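Esterase/lipase (PDB 3K6K) probably hydrolyses carboxylic ester bonds, as an alpha/beta-hydrolase esterase/lipase related to hormone-sensitive lipase. Local coordinates at residues P53-E56 and G57-L60; L100-T103 and T104-K108. All blocks are in the same frame, centred on the assembly; numbering follows the deposited sequence.

Interaction 1. Residues P53-E56 and G57-L60. With SO4 (sulfate ion), chain E.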
loop_
_atom_site.group_PDB
_atom_site.type_symbol
_atom_site.label_atom_id
_atom_site.label_comp_id
_atom_site.label_asym_id
_atom_site.label_seq_id
_atom_site.Cartn_x
_atom_site.Cartn_y
_atom_site.Cartn_z
ATOM N N PRO A 53 18.677 17.708 14.342
ATOM C CA PRO A 53 19.672 16.783 14.889
ATOM C C PRO A 53 19.994 15.653 13.907
ATOM O O PRO A 53 19.218 15.411 12.985
ATOM C CB PRO A 53 19.018 16.288 16.176
ATOM C CG PRO A 53 17.562 16.278 15.857
ATOM C CD PRO A 53 17.362 17.543 14.998
ATOM N N ARG A 54 21.164 15.037 14.092
ATOM C CA ARG A 54 21.719 13.981 13.243
ATOM C C ARG A 54 22.036 12.760 14.138
ATOM O O ARG A 54 22.321 12.914 15.309
ATOM C CB ARG A 54 22.984 14.480 12.542
ATOM C CG ARG A 54 22.738 15.692 11.691
ATOM C CD ARG A 54 24.021 16.310 11.289
ATOM N NE ARG A 54 23.891 17.561 10.521
ATOM C CZ ARG A 54 24.939 18.205 9.985
ATOM N NH1 ARG A 54 26.180 17.717 10.142
ATOM N NH2 ARG A 54 24.759 19.322 9.294
ATOM N N ALA A 55 21.954 11.541 13.637
ATOM C CA ALA A 55 22.063 10.447 14.588
ATOM C C ALA A 55 23.463 10.421 15.248
ATOM O O ALA A 55 24.491 10.643 14.590
ATOM C CB ALA A 55 21.683 9.111 13.952
ATOM N N GLU A 56 23.466 10.203 16.558
ATOM C CA GLU A 56 24.701 10.159 17.312
ATOM C C GLU A 56 25.476 8.997 16.769
ATOM O O GLU A 56 24.916 7.931 16.550
ATOM C CB GLU A 56 24.434 9.959 18.810
ATOM C CG GLU A 56 25.697 9.581 19.659
ATOM C CD GLU A 56 25.463 9.805 21.173
ATOM O OE1 GLU A 56 26.450 10.089 21.896
ATOM O OE2 GLU A 56 24.289 9.712 21.646
ATOM N N GLY A 57 26.758 9.216 16.519
ATOM C CA GLY A 57 27.650 8.108 16.208
ATOM C C GLY A 57 27.726 7.800 14.733
ATOM O O GLY A 57 28.382 6.823 14.345
ATOM N N VAL A 58 27.036 8.586 13.924
ATOM C CA VAL A 58 27.081 8.436 12.484
ATOM C C VAL A 58 28.166 9.314 11.926
ATOM O O VAL A 58 28.040 10.488 11.935
ATOM C CB VAL A 58 25.719 8.692 11.744
ATOM C CG1 VAL A 58 25.910 8.658 10.324
ATOM C CG2 VAL A 58 24.726 7.693 12.076
ATOM N N GLU A 59 29.214 8.703 11.416
ATOM C CA GLU A 59 30.387 9.409 10.879
ATOM C C GLU A 59 30.129 9.830 9.465
ATOM O O GLU A 59 29.568 9.057 8.652
ATOM C CB GLU A 59 31.675 8.576 11.022
ATOM C CG GLU A 59 31.916 8.333 12.519
ATOM C CD GLU A 59 33.159 7.515 12.896
ATOM O OE1 GLU A 59 33.586 7.697 14.056
ATOM O OE2 GLU A 59 33.715 6.720 12.090
ATOM N N LEU A 60 30.521 11.066 9.173
ATOM C CA LEU A 60 30.256 11.632 7.874
ATOM C C LEU A 60 31.496 11.716 7.010
ATOM O O LEU A 60 32.298 12.659 7.128
ATOM C CB LEU A 60 29.607 13.025 8.001
ATOM C CG LEU A 60 28.270 13.157 8.701
ATOM C CD1 LEU A 60 27.795 14.632 8.873
ATOM C CD2 LEU A 60 27.213 12.262 7.992
HETATM S S SO4 E . 19.890 9.431 18.019
HETATM O O1 SO4 E . 18.533 9.741 17.593
HETATM O O2 SO4 E . 20.312 8.189 17.340
HETATM O O3 SO4 E . 20.667 10.630 17.676
HETATM O O4 SO4 E . 20.032 9.232 19.452
#
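Ala-55 and Val-58 are the ends of a type II beta turn, which leads the loop after helix 38-49 into the edge strand 59-65 of the alpha/beta-hydrolase sheet. The turn is closed by a weak hydrogen bond from Val-58 N to Ala-55 O, at 3.3 Å. Beside it the two side chains touch, with Ala-55 CB 3.8 Å from Val-58 CG2. Val-58 holds CG1 anti to its backbone N (chi1 174°), and this places CG2 on the Ala-55 side. Gly-57 takes the third position of the turn with a positive phi of 90°. A CB there would run into Glu-56 O, so glycine suits the site.

Further along, Arg-54 and Leu-60 cross at about a right angle. One guanidinium nitrogen, Arg-54 NH1, lies 3.7 Å from the methyl Leu-60 CD1. The arginine chain is extended from CG to NE, which carries its end across to the leucine.

The contact lies at the surface, and a sulfate, probably from the crystallisation liquor, sits at the turn. Its O3 accepts a hydrogen bond from Glu-56 N at 3.0 Å, with an N-H...O angle of 154°. Outside the turn, helix 96-110 holds the loop through Thr-104 and Lys-108. Val-58 and Leu-60 both rest on Gln-73 of strand 68-74, and the backbone of Glu-59 is hydrogen-bonded to that of Ala-74.

Interaction 2. Residues L100-T103 and T104-K108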
loop_
_atom_site.group_PDB
_atom_site.type_symbol
_atom_site.label_atom_id
_atom_site.label_comp_id
_atom_site.label_asym_id
_atom_site.label_seq_id
_atom_site.Cartn_x
_atom_site.Cartn_y
_atom_site.Cartn_z
ATOM N N LEU A 100 20.718 15.174 5.995
ATOM C CA LEU A 100 21.413 14.500 7.036
ATOM C C LEU A 100 20.485 14.043 8.068
ATOM O O LEU A 100 20.641 12.892 8.500
ATOM C CB LEU A 100 22.505 15.345 7.669
ATOM C CG LEU A 100 23.579 15.404 6.617
ATOM C CD1 LEU A 100 24.566 16.497 6.986
ATOM C CD2 LEU A 100 24.253 14.081 6.531
ATOM N N VAL A 101 19.580 14.898 8.516
ATOM C CA VAL A 101 18.587 14.550 9.507
ATOM C C VAL A 101 17.867 13.223 9.237
ATOM O O VAL A 101 17.772 12.420 10.096
ATOM C CB VAL A 101 17.584 15.695 9.855
ATOM C CG1 VAL A 101 16.817 16.152 8.683
ATOM C CG2 VAL A 101 16.679 15.265 10.921
ATOM N N LEU A 102 17.408 13.013 8.025
ATOM C CA LEU A 102 16.711 11.818 7.664
ATOM C C LEU A 102 17.703 10.623 7.496
ATOM O O LEU A 102 17.492 9.570 8.114
ATOM C CB LEU A 102 15.880 12.084 6.423
ATOM C CG LEU A 102 15.161 10.900 5.742
ATOM C CD1 LEU A 102 14.638 9.891 6.715
ATOM C CD2 LEU A 102 14.008 11.421 4.897
ATOM N N THR A 103 18.780 10.809 6.705
ATOM C CA THR A 103 19.674 9.720 6.240
ATOM C C THR A 103 20.595 9.148 7.292
ATOM O O THR A 103 20.952 7.970 7.240
ATOM C CB THR A 103 20.520 10.120 5.007
ATOM O OG1 THR A 103 21.437 11.181 5.337
ATOM C CG2 THR A 103 19.622 10.550 3.868
ATOM N N THR A 104 20.970 9.979 8.258
ATOM C CA THR A 104 21.759 9.497 9.375
ATOM C C THR A 104 20.933 8.563 10.210
ATOM O O THR A 104 21.468 7.589 10.764
ATOM C CB THR A 104 22.340 10.639 10.266
ATOM O OG1 THR A 104 21.281 11.507 10.676
ATOM C CG2 THR A 104 23.429 11.455 9.500
ATOM N N GLN A 105 19.635 8.837 10.310
ATOM C CA GLN A 105 18.736 7.870 10.987
ATOM C C GLN A 105 18.643 6.587 10.156
ATOM O O GLN A 105 18.788 5.494 10.690
ATOM C CB GLN A 105 17.328 8.448 11.308
ATOM C CG GLN A 105 17.285 9.619 12.256
ATOM C CD GLN A 105 17.755 9.260 13.684
ATOM O OE1 GLN A 105 18.054 10.155 14.531
ATOM N NE2 GLN A 105 17.821 7.964 13.958
ATOM N N LEU A 106 18.450 6.701 8.843
ATOM C CA LEU A 106 18.400 5.486 8.016
ATOM C C LEU A 106 19.677 4.663 8.290
ATOM O O LEU A 106 19.603 3.452 8.503
ATOM C CB LEU A 106 18.175 5.840 6.564
ATOM C CG LEU A 106 16.838 6.504 6.253
ATOM C CD1 LEU A 106 16.803 7.047 4.809
ATOM C CD2 LEU A 106 15.695 5.519 6.517
ATOM N N ALA A 107 20.849 5.309 8.285
ATOM C CA ALA A 107 22.125 4.587 8.483
ATOM C C ALA A 107 22.241 3.869 9.877
ATOM O O ALA A 107 22.513 2.685 9.943
ATOM C CB ALA A 107 23.315 5.535 8.236
ATOM N N LYS A 108 22.024 4.599 10.966
ATOM C CA LYS A 108 22.115 4.045 12.279
ATOM C C LYS A 108 21.140 2.862 12.543
ATOM O O LYS A 108 21.581 1.770 12.944
ATOM C CB LYS A 108 21.888 5.144 13.316
ATOM C CG LYS A 108 22.012 4.676 14.750
ATOM C CD LYS A 108 22.077 5.889 15.661
ATOM C CE LYS A 108 22.287 5.513 17.130
ATOM N NZ LYS A 108 23.757 5.373 17.503
#
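Leu-100 and Thr-104 face each other one turn apart on helix 96-110, the helix of the beta-alpha-beta unit that joins strands 82-86 and 113-117 in this alpha/beta-hydrolase fold. Their side chains slant across one another, and Leu-100 CD2 meets Thr-104 CG2 at 4.0 Å. The hydroxyl of Thr-104 turns back on the helix. With chi1 at 53°, OG1 sits between the backbone N and the carbonyl carbon and donates to Leu-100 O at 2.7 Å. The same oxygen accepts Thr-104 N at 2.9 Å, so two bonds from one residue grip it. The hydroxyl comes in tilted 33° from the carbonyl plane. A valine in place of Thr-104 would probably leave Leu-100 O with the backbone bond alone of these two and Ala-55 N without its hydroxyl partner.

Leu-102 and Leu-106 form a second oblique pair, whose CD1 methyls are 4.1 Å apart. Both leucines pack on Tyr-85 of strand 82-86 and on helix 291-305, so this face is buried. Thr-103 also meets Tyr-85, and its OG1 bonds Gln-73 NE2.

Gln-105 CG lies beside its backbone N (chi1 -62°), 3.6 Å from Val-101 O, and a bend at chi2 then leads the amide away from the preceding turn. Further along the helix, Ala-107 N bonds Thr-103 O at 2.9 Å, and Ala-107 CB lies 3.5 Å from that same oxygen.

Interactions 1 and 2 touch directly, with centres about 7 Å apart. Residues 53-60 lie against helix 96-110 through Leu-100, Thr-104, Gln-105 and Lys-108. Two probable hydrogen bonds tie them: Ala-55 N to Thr-104 OG1 and Glu-56 O to Lys-108 NZ, each 3.0 Å long. Packing adds Arg-54 CZ on Leu-100 CD1 at 3.5 Å. Thr-104 OG1 thus joins both interactions, since it also bonds within the helix. The sulfate bound by Glu-56 N also lies beside Gln-105, whose OE1 is 3.1 Å from sulfate O1, so the ion sits where the loop and the helix meet. On the buried face, Leu-106 lies near, without touching, the probable nucleophile elbow at Ser-157.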